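Local coordinates for inositol monophosphatase family protein (PDB 4I3Y) that probably hydrolyses inositol monophosphates to free inositol and phosphate in a magnesium-dependent reaction that lithium inhibits, at residues A[87-97]-A[109-119]; A[53-61]-A[72-80]. All coordinates share one frame; numbering follows the deposited sequence.

How the interactions relate
Interaction 2 comes first along the chain and closes before interaction 1 opens. Their centres lie about 10 Å apart, on the same side of the chain's centre. Both belong to one mixed sheet, in which strand 72-75 runs parallel to strand 89-97 and strand 110-117 follows antiparallel. Interaction 1 joins two strands inside this sheet. Interaction 2 places helix 51-67 against the edge strand and the turn after it. Backbone hydrogen bonds from Leu-74 to Trp-91 and Met-93 join the two. The contacts also meet at one magnesium ion, to which 87-97 gives Asp-94 and Ile-96 and 72-80 gives Glu-76. The metal site thus draws its protein ligands from two neighbouring strands and the turns beside them.

Interaction 1. Residues A[87-97]-A[109-119]. With MG (magnesium ion), chain D.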
loop_
_atom_site.group_PDB
_atom_site.type_symbol
_atom_site.label_atom_id
_atom_site.label_comp_id
_atom_site.label_asym_id
_atom_site.label_seq_id
_atom_site.Cartn_x
_atom_site.Cartn_y
_atom_site.Cartn_z
ATOM N N ILE A 87 -6.968 0.765 -36.127
ATOM C CA ILE A 87 -6.278 -0.515 -35.893
ATOM C C ILE A 87 -7.273 -1.605 -35.417
ATOM O O ILE A 87 -8.021 -1.398 -34.462
ATOM C CB ILE A 87 -5.046 -0.320 -34.964
ATOM C CG1 ILE A 87 -4.267 -1.629 -34.808
ATOM C CG2 ILE A 87 -5.456 0.337 -33.635
ATOM C CD1 ILE A 87 -3.649 -2.113 -36.096
ATOM N N ASN A 88 -7.322 -2.738 -36.125
ATOM C CA ASN A 88 -8.391 -3.721 -35.879
ATOM C C ASN A 88 -8.176 -4.467 -34.556
ATOM O O ASN A 88 -9.081 -4.550 -33.712
ATOM C CB ASN A 88 -8.567 -4.696 -37.083
ATOM C CG ASN A 88 -9.488 -4.111 -38.167
ATOM O OD1 ASN A 88 -9.234 -4.253 -39.350
ATOM N ND2 ASN A 88 -10.550 -3.432 -37.750
ATOM N N HIS A 89 -6.957 -4.964 -34.406
ATOM C CA HIS A 89 -6.516 -5.766 -33.240
ATOM C C HIS A 89 -5.378 -5.057 -32.532
ATOM O O HIS A 89 -4.261 -5.027 -33.017
ATOM C CB HIS A 89 -6.092 -7.184 -33.682
ATOM C CG HIS A 89 -7.190 -7.939 -34.363
ATOM N ND1 HIS A 89 -8.319 -8.372 -33.696
ATOM C CD2 HIS A 89 -7.354 -8.302 -35.658
ATOM C CE1 HIS A 89 -9.117 -9.002 -34.542
ATOM N NE2 HIS A 89 -8.551 -8.978 -35.737
ATOM N N LEU A 90 -5.662 -4.489 -31.365
ATOM C CA LEU A 90 -4.626 -3.728 -30.680
ATOM C C LEU A 90 -4.470 -4.130 -29.219
ATOM O O LEU A 90 -5.462 -4.165 -28.471
ATOM C CB LEU A 90 -5.006 -2.269 -30.680
ATOM C CG LEU A 90 -3.982 -1.405 -29.916
ATOM C CD1 LEU A 90 -2.579 -1.359 -30.469
ATOM C CD2 LEU A 90 -4.573 -0.022 -29.750
ATOM N N TRP A 91 -3.233 -4.400 -28.849
ATOM C CA TRP A 91 -2.830 -4.645 -27.466
ATOM C C TRP A 91 -2.139 -3.401 -26.878
ATOM O O TRP A 91 -1.204 -2.875 -27.474
ATOM C CB TRP A 91 -1.869 -5.846 -27.394
ATOM C CG TRP A 91 -2.632 -7.126 -27.708
ATOM C CD1 TRP A 91 -2.901 -7.635 -28.962
ATOM C CD2 TRP A 91 -3.312 -7.990 -26.772
ATOM N NE1 TRP A 91 -3.679 -8.802 -28.861
ATOM C CE2 TRP A 91 -3.933 -9.045 -27.536
ATOM C CE3 TRP A 91 -3.420 -8.006 -25.380
ATOM C CZ2 TRP A 91 -4.658 -10.105 -26.937
ATOM C CZ3 TRP A 91 -4.139 -9.043 -24.771
ATOM C CH2 TRP A 91 -4.771 -10.084 -25.563
ATOM N N ILE A 92 -2.581 -2.953 -25.699
ATOM C CA ILE A 92 -1.806 -1.908 -25.032
ATOM C C ILE A 92 -1.116 -2.535 -23.820
ATOM O O ILE A 92 -1.741 -3.311 -23.063
ATOM C CB ILE A 92 -2.674 -0.738 -24.629
ATOM C CG1 ILE A 92 -3.357 -0.161 -25.875
ATOM C CG2 ILE A 92 -1.817 0.290 -23.857
ATOM C CD1 ILE A 92 -4.108 1.148 -25.623
ATOM N N MET A 93 0.191 -2.299 -23.678
ATOM C CA MET A 93 0.921 -2.931 -22.555
ATOM C C MET A 93 1.758 -1.985 -21.718
ATOM O O MET A 93 2.599 -1.255 -22.252
ATOM C CB MET A 93 1.859 -4.039 -23.032
ATOM C CG MET A 93 2.635 -4.752 -21.919
ATOM S SD MET A 93 3.839 -5.942 -22.583
ATOM C CE MET A 93 3.696 -7.214 -21.348
ATOM N N ASP A 94 1.598 -2.089 -20.395
ATOM C CA ASP A 94 2.584 -1.513 -19.470
ATOM C C ASP A 94 3.382 -2.689 -18.863
ATOM O O ASP A 94 2.817 -3.439 -18.040
ATOM C CB ASP A 94 1.873 -0.761 -18.363
ATOM C CG ASP A 94 2.807 0.148 -17.619
ATOM O OD1 ASP A 94 4.029 -0.131 -17.600
ATOM O OD2 ASP A 94 2.295 1.165 -17.151
ATOM N N PRO A 95 4.656 -2.888 -19.292
ATOM C CA PRO A 95 5.253 -4.150 -18.856
ATOM C C PRO A 95 5.524 -4.187 -17.365
ATOM O O PRO A 95 5.402 -5.252 -16.738
ATOM C CB PRO A 95 6.517 -4.242 -19.682
ATOM C CG PRO A 95 6.866 -2.776 -20.026
ATOM C CD PRO A 95 5.525 -2.135 -20.239
ATOM N N ILE A 96 5.926 -3.049 -16.781
ATOM C CA ILE A 96 5.876 -2.950 -15.323
ATOM C C ILE A 96 5.206 -1.594 -15.022
ATOM O O ILE A 96 5.744 -0.561 -15.387
ATOM C CB ILE A 96 7.267 -2.979 -14.661
ATOM C CG1 ILE A 96 7.949 -4.386 -14.770
ATOM C CG2 ILE A 96 7.167 -2.466 -13.199
ATOM C CD1 ILE A 96 7.349 -5.403 -13.826
ATOM N N ASP A 97 4.033 -1.620 -14.392
ATOM C CA ASP A 97 3.403 -0.391 -13.989
ATOM C C ASP A 97 3.780 -0.237 -12.502
ATOM O O ASP A 97 3.611 -1.159 -11.760
ATOM C CB ASP A 97 1.903 -0.382 -14.207
ATOM C CG ASP A 97 1.263 0.906 -13.631
ATOM O OD1 ASP A 97 1.703 1.989 -14.069
ATOM O OD2 ASP A 97 0.347 0.817 -12.778
ATOM N N TYR A 109 3.783 -3.445 -7.550
ATOM C CA TYR A 109 3.888 -3.134 -8.998
ATOM C C TYR A 109 3.107 -4.222 -9.738
ATOM O O TYR A 109 2.873 -5.271 -9.181
ATOM C CB TYR A 109 5.370 -2.965 -9.496
ATOM C CG TYR A 109 6.164 -4.223 -9.325
ATOM C CD1 TYR A 109 6.201 -5.206 -10.331
ATOM C CD2 TYR A 109 6.785 -4.517 -8.126
ATOM C CE1 TYR A 109 6.866 -6.417 -10.158
ATOM C CE2 TYR A 109 7.477 -5.736 -7.958
ATOM C CZ TYR A 109 7.507 -6.675 -8.972
ATOM O OH TYR A 109 8.201 -7.882 -8.787
ATOM N N CYS A 110 2.752 -3.992 -11.013
ATOM C CA CYS A 110 1.950 -4.912 -11.748
ATOM C C CYS A 110 2.320 -4.863 -13.232
ATOM O O CYS A 110 3.122 -4.011 -13.680
ATOM C CB CYS A 110 0.444 -4.549 -11.544
ATOM S SG CYS A 110 -0.003 -2.850 -12.076
ATOM N N ILE A 111 1.762 -5.799 -13.981
ATOM C CA ILE A 111 1.895 -5.802 -15.423
ATOM C C ILE A 111 0.486 -5.487 -15.943
ATOM O O ILE A 111 -0.486 -6.099 -15.481
ATOM C CB ILE A 111 2.342 -7.182 -15.926
ATOM C CG1 ILE A 111 3.671 -7.577 -15.335
ATOM C CG2 ILE A 111 2.426 -7.249 -17.465
ATOM C CD1 ILE A 111 4.061 -9.004 -15.723
ATOM N N ILE A 112 0.377 -4.526 -16.863
ATOM C CA ILE A 112 -0.905 -4.160 -17.442
ATOM C C ILE A 112 -1.054 -4.580 -18.935
ATOM O O ILE A 112 -0.221 -4.218 -19.824
ATOM C CB ILE A 112 -1.228 -2.648 -17.274
ATOM C CG1 ILE A 112 -1.115 -2.290 -15.781
ATOM C CG2 ILE A 112 -2.627 -2.299 -17.848
ATOM C CD1 ILE A 112 -1.358 -0.821 -15.423
ATOM N N LEU A 113 -2.147 -5.281 -19.221
ATOM C CA LEU A 113 -2.439 -5.643 -20.645
ATOM C C LEU A 113 -3.859 -5.370 -20.992
ATOM O O LEU A 113 -4.747 -5.643 -20.175
ATOM C CB LEU A 113 -2.221 -7.146 -20.895
ATOM C CG LEU A 113 -0.807 -7.543 -21.229
ATOM C CD1 LEU A 113 -0.637 -9.070 -21.106
ATOM C CD2 LEU A 113 -0.350 -7.021 -22.610
ATOM N N ALA A 114 -4.111 -4.875 -22.211
ATOM C CA ALA A 114 -5.475 -4.632 -22.636
ATOM C C ALA A 114 -5.556 -4.808 -24.169
ATOM O O ALA A 114 -4.682 -4.307 -24.918
ATOM C CB ALA A 114 -5.950 -3.234 -22.227
ATOM N N TYR A 115 -6.592 -5.556 -24.579
ATOM C CA TYR A 115 -6.874 -5.846 -25.970
ATOM C C TYR A 115 -8.163 -5.116 -26.427
ATOM O O TYR A 115 -9.258 -5.239 -25.829
ATOM C CB TYR A 115 -7.013 -7.358 -26.164
ATOM C CG TYR A 115 -7.609 -7.793 -27.489
ATOM C CD1 TYR A 115 -6.944 -7.526 -28.698
ATOM C CD2 TYR A 115 -8.846 -8.508 -27.537
ATOM C CE1 TYR A 115 -7.478 -7.958 -29.939
ATOM C CE2 TYR A 115 -9.407 -8.945 -28.765
ATOM C CZ TYR A 115 -8.723 -8.685 -29.961
ATOM O OH TYR A 115 -9.271 -9.080 -31.183
ATOM N N PHE A 116 -8.028 -4.440 -27.545
ATOM C CA PHE A 116 -9.084 -3.624 -28.091
ATOM C C PHE A 116 -9.344 -4.145 -29.499
ATOM O O PHE A 116 -8.405 -4.307 -30.296
ATOM C CB PHE A 116 -8.643 -2.133 -28.190
ATOM C CG PHE A 116 -8.456 -1.485 -26.858
ATOM C CD1 PHE A 116 -9.510 -0.791 -26.258
ATOM C CD2 PHE A 116 -7.258 -1.626 -26.180
ATOM C CE1 PHE A 116 -9.364 -0.221 -25.012
ATOM C CE2 PHE A 116 -7.103 -1.048 -24.921
ATOM C CZ PHE A 116 -8.147 -0.356 -24.336
ATOM N N TYR A 117 -10.607 -4.403 -29.768
ATOM C CA TYR A 117 -11.010 -4.932 -31.073
ATOM C C TYR A 117 -11.805 -3.831 -31.791
ATOM O O TYR A 117 -12.890 -3.449 -31.327
ATOM C CB TYR A 117 -11.846 -6.217 -30.929
ATOM C CG TYR A 117 -12.437 -6.668 -32.272
ATOM C CD1 TYR A 117 -11.601 -7.101 -33.296
ATOM C CD2 TYR A 117 -13.825 -6.595 -32.530
ATOM C CE1 TYR A 117 -12.110 -7.487 -34.520
ATOM C CE2 TYR A 117 -14.341 -6.979 -33.768
ATOM C CZ TYR A 117 -13.462 -7.410 -34.758
ATOM O OH TYR A 117 -13.906 -7.813 -36.004
ATOM N N GLU A 118 -11.253 -3.298 -32.890
ATOM C CA GLU A 118 -11.864 -2.123 -33.567
ATOM C C GLU A 118 -12.229 -1.102 -32.523
ATOM O O GLU A 118 -13.395 -0.705 -32.400
ATOM C CB GLU A 118 -13.092 -2.497 -34.391
ATOM C CG GLU A 118 -12.802 -3.613 -35.359
ATOM C CD GLU A 118 -13.962 -3.942 -36.270
ATOM O OE1 GLU A 118 -15.152 -3.727 -35.922
ATOM O OE2 GLU A 118 -13.661 -4.410 -37.366
ATOM N N GLY A 119 -11.231 -0.743 -31.720
ATOM C CA GLY A 119 -11.414 0.204 -30.615
ATOM C C GLY A 119 -12.301 -0.115 -29.393
ATOM O O GLY A 119 -12.466 0.743 -28.521
HETATM MG MG MG D . 5.483 0.968 -16.875
HETATM O O HOH W 1 -8.684 -1.930 -31.728
HETATM O O HOH W 2 7.166 -0.134 -17.941
#
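Trp-91 and Tyr-115 pack closely across the two strands. Tyr-115 CB sits over the six-membered ring of Trp-91, 3.4 Å from the ring centroid, a CH-pi contact. Tyr-115 CG lies anti to the backbone N (chi1 167°), and the phenol slides past the indole with little overlap. Tyr-115 OH meets His-89 ND1 at the edge of the imidazole, in a 2.8 Å hydrogen bond that either could donate. His-71 hydrogen-bonds to Trp-91 NE1. On the opposite face of the sheet, Ile-92 CD1 packs on Phe-116 CE2 at 3.8 Å. The strands are an antiparallel pair in the central mixed sheet of the inositol monophosphatase fold. A beta bulge between Asp-94 and Asp-97 shifts the register by one. Here the chain turns a corner and supplies two magnesium ligands, Asp-94 OD1 at 2.0 Å and Ile-96 O at 2.1 Å. Asp-97 CB packs against Ile-112 CD1 at 3.5 Å, while Asp-97 OD2 accepts a hydrogen bond from Gly-192 N. The far end is looser and open to solvent. Asn-88 and Glu-118 lie side by side, both exposed. A water accepts from Gly-119 N and lies 2.9 Å from Ile-87 O.

Interaction 2. Residues A[53-61]-A[72-80]; sequences DKQIQQQFQ and QLLAEEKSN. With MG (magnesium ion), chain F; MG (magnesium ion), chain D.
Gln-57 turns CG anti to its backbone N (chi1 -172°) and stays extended, which carries its amide from helix 51-67 to the turn after strand 72-75. Glu-77 bends back at chi2 (-60°), bringing its carboxylate beside Asp-53. The helix packs against the edge strand of the central sheet in the inositol monophosphatase fold, and a type I beta turn from Ala-75 to Lys-78 carries the metal ligand Glu-76. The Gln-57 amide fits against Ala-75 CB and the backbone of Glu-77. Further along the helix, Gln-61 CG presses on Leu-73 CD2 at 3.4 Å, and Leu-73 CD1 meets the edge of the Phe-60 ring. Lys-78 runs past the Gln-61 amide, and its NZ donates to Leu-73 O at 2.6 Å. Glu-76 bridges two magnesium ions, with OE1 on one at 2.2 Å and OE2 on the other at 2.1 Å. Lys-42 hydrogen-bonds to Glu-76 and forms a salt bridge with Glu-77, which probably offsets part of the negative charge. Thr-50 and Thr-99 hydrogen-bond to the Asp-53 carboxylate. Asp-53 OD2 and Glu-77 OE2 are 3.8 Å apart. One magnesium-bound water joins them, donating to Asp-53 OD2 at 2.9 Å and to Glu-77 OE2 at 2.6 Å.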
loop_
_atom_site.group_PDB
_atom_site.type_symbol
_atom_site.label_atom_id
_atom_site.label_comp_id
_atom_site.label_asym_id
_atom_site.label_seq_id
_atom_site.Cartn_x
_atom_site.Cartn_y
_atom_site.Cartn_z
ATOM N N ASP A 53 11.322 -4.348 -16.882
ATOM C CA ASP A 53 10.375 -3.717 -17.807
ATOM C C ASP A 53 10.693 -4.159 -19.254
ATOM O O ASP A 53 9.805 -4.603 -19.974
ATOM C CB ASP A 53 10.454 -2.161 -17.777
ATOM C CG ASP A 53 10.349 -1.555 -16.380
ATOM O OD1 ASP A 53 11.285 -1.767 -15.533
ATOM O OD2 ASP A 53 9.315 -0.844 -16.142
ATOM N N LYS A 54 11.943 -3.956 -19.689
ATOM C CA LYS A 54 12.364 -4.216 -21.094
ATOM C C LYS A 54 12.216 -5.671 -21.562
ATOM O O LYS A 54 11.601 -5.928 -22.625
ATOM C CB LYS A 54 13.778 -3.740 -21.306
ATOM C CG LYS A 54 13.952 -2.227 -21.104
ATOM C CD LYS A 54 15.360 -1.830 -21.553
ATOM C CE LYS A 54 15.486 -0.374 -21.931
ATOM N NZ LYS A 54 16.070 0.353 -20.764
ATOM N N GLN A 55 12.667 -6.621 -20.743
ATOM C CA GLN A 55 12.440 -8.059 -21.044
ATOM C C GLN A 55 10.974 -8.529 -21.099
ATOM O O GLN A 55 10.563 -9.249 -22.041
ATOM C CB GLN A 55 13.178 -8.941 -20.055
ATOM C CG GLN A 55 14.677 -8.961 -20.269
ATOM C CD GLN A 55 15.026 -9.485 -21.664
ATOM O OE1 GLN A 55 15.599 -8.758 -22.487
ATOM N NE2 GLN A 55 14.615 -10.726 -21.956
ATOM N N ILE A 56 10.174 -8.142 -20.099
ATOM C CA ILE A 56 8.747 -8.485 -20.106
ATOM C C ILE A 56 8.087 -7.953 -21.371
ATOM O O ILE A 56 7.324 -8.679 -22.028
ATOM C CB ILE A 56 8.044 -7.968 -18.857
ATOM C CG1 ILE A 56 8.489 -8.819 -17.639
ATOM C CG2 ILE A 56 6.548 -7.904 -19.072
ATOM C CD1 ILE A 56 7.816 -8.428 -16.340
ATOM N N GLN A 57 8.421 -6.706 -21.762
ATOM C CA GLN A 57 7.811 -6.139 -22.961
ATOM C C GLN A 57 8.198 -6.922 -24.218
ATOM O O GLN A 57 7.385 -7.231 -25.085
ATOM C CB GLN A 57 8.218 -4.689 -23.171
ATOM C CG GLN A 57 7.414 -4.090 -24.323
ATOM C CD GLN A 57 7.516 -2.558 -24.391
ATOM O OE1 GLN A 57 8.023 -2.021 -25.364
ATOM N NE2 GLN A 57 7.039 -1.879 -23.396
ATOM N N GLN A 58 9.466 -7.199 -24.324
ATOM C CA GLN A 58 9.930 -7.850 -25.507
ATOM C C GLN A 58 9.515 -9.341 -25.585
ATOM O O GLN A 58 9.167 -9.841 -26.674
ATOM C CB GLN A 58 11.412 -7.576 -25.665
ATOM C CG GLN A 58 12.326 -8.392 -24.856
ATOM C CD GLN A 58 13.329 -8.994 -25.800
ATOM O OE1 GLN A 58 14.543 -8.793 -25.669
ATOM N NE2 GLN A 58 12.818 -9.707 -26.803
ATOM N N GLN A 59 9.436 -10.005 -24.431
ATOM C CA GLN A 59 8.773 -11.296 -24.442
ATOM C C GLN A 59 7.340 -11.238 -24.902
ATOM O O GLN A 59 6.913 -12.137 -25.616
ATOM C CB GLN A 59 8.956 -12.057 -23.160
ATOM C CG GLN A 59 10.423 -12.373 -22.956
ATOM C CD GLN A 59 10.703 -13.005 -21.620
ATOM O OE1 GLN A 59 11.842 -12.975 -21.129
ATOM N NE2 GLN A 59 9.680 -13.611 -21.025
ATOM N N PHE A 60 6.579 -10.194 -24.570
ATOM C CA PHE A 60 5.212 -10.158 -25.026
ATOM C C PHE A 60 5.112 -9.872 -26.519
ATOM O O PHE A 60 4.186 -10.347 -27.220
ATOM C CB PHE A 60 4.377 -9.099 -24.339
ATOM C CG PHE A 60 2.919 -9.246 -24.650
ATOM C CD1 PHE A 60 2.223 -10.377 -24.197
ATOM C CD2 PHE A 60 2.251 -8.299 -25.437
ATOM C CE1 PHE A 60 0.893 -10.513 -24.481
ATOM C CE2 PHE A 60 0.933 -8.452 -25.739
ATOM C CZ PHE A 60 0.232 -9.573 -25.279
ATOM N N GLN A 61 6.029 -9.034 -26.990
ATOM C CA GLN A 61 6.179 -8.789 -28.435
ATOM C C GLN A 61 6.361 -10.092 -29.196
ATOM O O GLN A 61 5.666 -10.371 -30.182
ATOM C CB GLN A 61 7.429 -7.920 -28.668
ATOM C CG GLN A 61 7.031 -6.516 -29.011
ATOM C CD GLN A 61 8.182 -5.540 -29.065
ATOM O OE1 GLN A 61 8.078 -4.557 -29.782
ATOM N NE2 GLN A 61 9.285 -5.800 -28.323
ATOM N N GLN A 72 -1.467 -5.546 -33.348
ATOM C CA GLN A 72 -0.448 -4.511 -33.099
ATOM C C GLN A 72 -0.223 -4.191 -31.561
ATOM O O GLN A 72 -1.124 -4.402 -30.765
ATOM C CB GLN A 72 -0.791 -3.281 -33.907
ATOM C CG GLN A 72 -0.098 -3.293 -35.270
ATOM C CD GLN A 72 -0.158 -1.907 -35.896
ATOM O OE1 GLN A 72 -1.260 -1.402 -36.157
ATOM N NE2 GLN A 72 1.024 -1.243 -36.065
ATOM N N LEU A 73 0.965 -3.708 -31.196
ATOM C CA LEU A 73 1.326 -3.420 -29.798
ATOM C C LEU A 73 1.622 -1.925 -29.530
ATOM O O LEU A 73 2.573 -1.330 -30.115
ATOM C CB LEU A 73 2.505 -4.309 -29.346
ATOM C CG LEU A 73 3.054 -4.088 -27.932
ATOM C CD1 LEU A 73 1.974 -4.494 -26.905
ATOM C CD2 LEU A 73 4.278 -4.914 -27.729
ATOM N N LEU A 74 0.794 -1.311 -28.696
ATOM C CA LEU A 74 1.131 0.010 -28.135
ATOM C C LEU A 74 1.723 -0.192 -26.725
ATOM O O LEU A 74 1.019 -0.673 -25.849
ATOM C CB LEU A 74 -0.124 0.885 -28.104
ATOM C CG LEU A 74 -0.154 2.291 -27.424
ATOM C CD1 LEU A 74 1.085 3.031 -27.739
ATOM C CD2 LEU A 74 -1.348 3.106 -27.866
ATOM N N ALA A 75 3.002 0.130 -26.500
ATOM C CA ALA A 75 3.629 -0.210 -25.215
ATOM C C ALA A 75 4.631 0.825 -24.741
ATOM O O ALA A 75 5.329 1.508 -25.568
ATOM C CB ALA A 75 4.297 -1.580 -25.268
ATOM N N GLU A 76 4.741 0.922 -23.417
ATOM C CA GLU A 76 5.600 1.911 -22.821
ATOM C C GLU A 76 7.070 1.993 -23.311
ATOM O O GLU A 76 7.585 3.083 -23.633
ATOM C CB GLU A 76 5.620 1.762 -21.311
ATOM C CG GLU A 76 6.386 2.936 -20.695
ATOM C CD GLU A 76 6.235 3.014 -19.189
ATOM O OE1 GLU A 76 6.798 3.978 -18.590
ATOM O OE2 GLU A 76 5.544 2.142 -18.625
ATOM N N GLU A 77 7.769 0.870 -23.339
ATOM C CA GLU A 77 9.202 0.951 -23.539
ATOM C C GLU A 77 9.657 0.824 -25.027
ATOM O O GLU A 77 10.667 0.250 -25.302
ATOM C CB GLU A 77 9.957 -0.027 -22.630
ATOM C CG GLU A 77 9.452 -0.116 -21.182
ATOM C CD GLU A 77 9.504 1.217 -20.373
ATOM O OE1 GLU A 77 10.179 2.200 -20.830
ATOM O OE2 GLU A 77 8.828 1.299 -19.284
ATOM N N LYS A 78 8.884 1.340 -25.966
ATOM C CA LYS A 78 9.303 1.355 -27.368
ATOM C C LYS A 78 8.615 2.528 -27.967
ATOM O O LYS A 78 7.729 3.073 -27.341
ATOM C CB LYS A 78 8.821 0.099 -28.089
ATOM C CG LYS A 78 7.296 -0.065 -28.208
ATOM C CD LYS A 78 6.988 -1.270 -29.104
ATOM C CE LYS A 78 5.547 -1.451 -29.390
ATOM N NZ LYS A 78 5.007 -0.425 -30.312
ATOM N N SER A 79 8.951 2.911 -29.202
ATOM C CA SER A 79 8.153 3.931 -29.875
ATOM C C SER A 79 6.863 3.323 -30.417
ATOM O O SER A 79 6.796 2.139 -30.712
ATOM C CB SER A 79 8.956 4.669 -30.953
ATOM O OG SER A 79 8.842 3.978 -32.155
ATOM N N ASN A 80 5.818 4.145 -30.482
ATOM C CA ASN A 80 4.539 3.743 -30.980
ATOM C C ASN A 80 4.046 4.608 -32.111
ATOM O O ASN A 80 2.833 4.764 -32.252
ATOM C CB ASN A 80 3.569 3.818 -29.836
ATOM C CG ASN A 80 4.028 2.929 -28.680
ATOM O OD1 ASN A 80 4.468 3.436 -27.619
ATOM N ND2 ASN A 80 3.999 1.613 -28.902
HETATM MG MG MG F . 7.738 4.215 -16.614
HETATM MG MG MG D . 5.483 0.968 -16.875
HETATM O O HOH W 2 7.166 -0.134 -17.941
HETATM O O HOH W 3 9.324 3.155 -17.458
HETATM O O HOH W 4 8.016 6.198 -17.550
HETATM O O HOH W 5 8.936 4.636 -14.876
#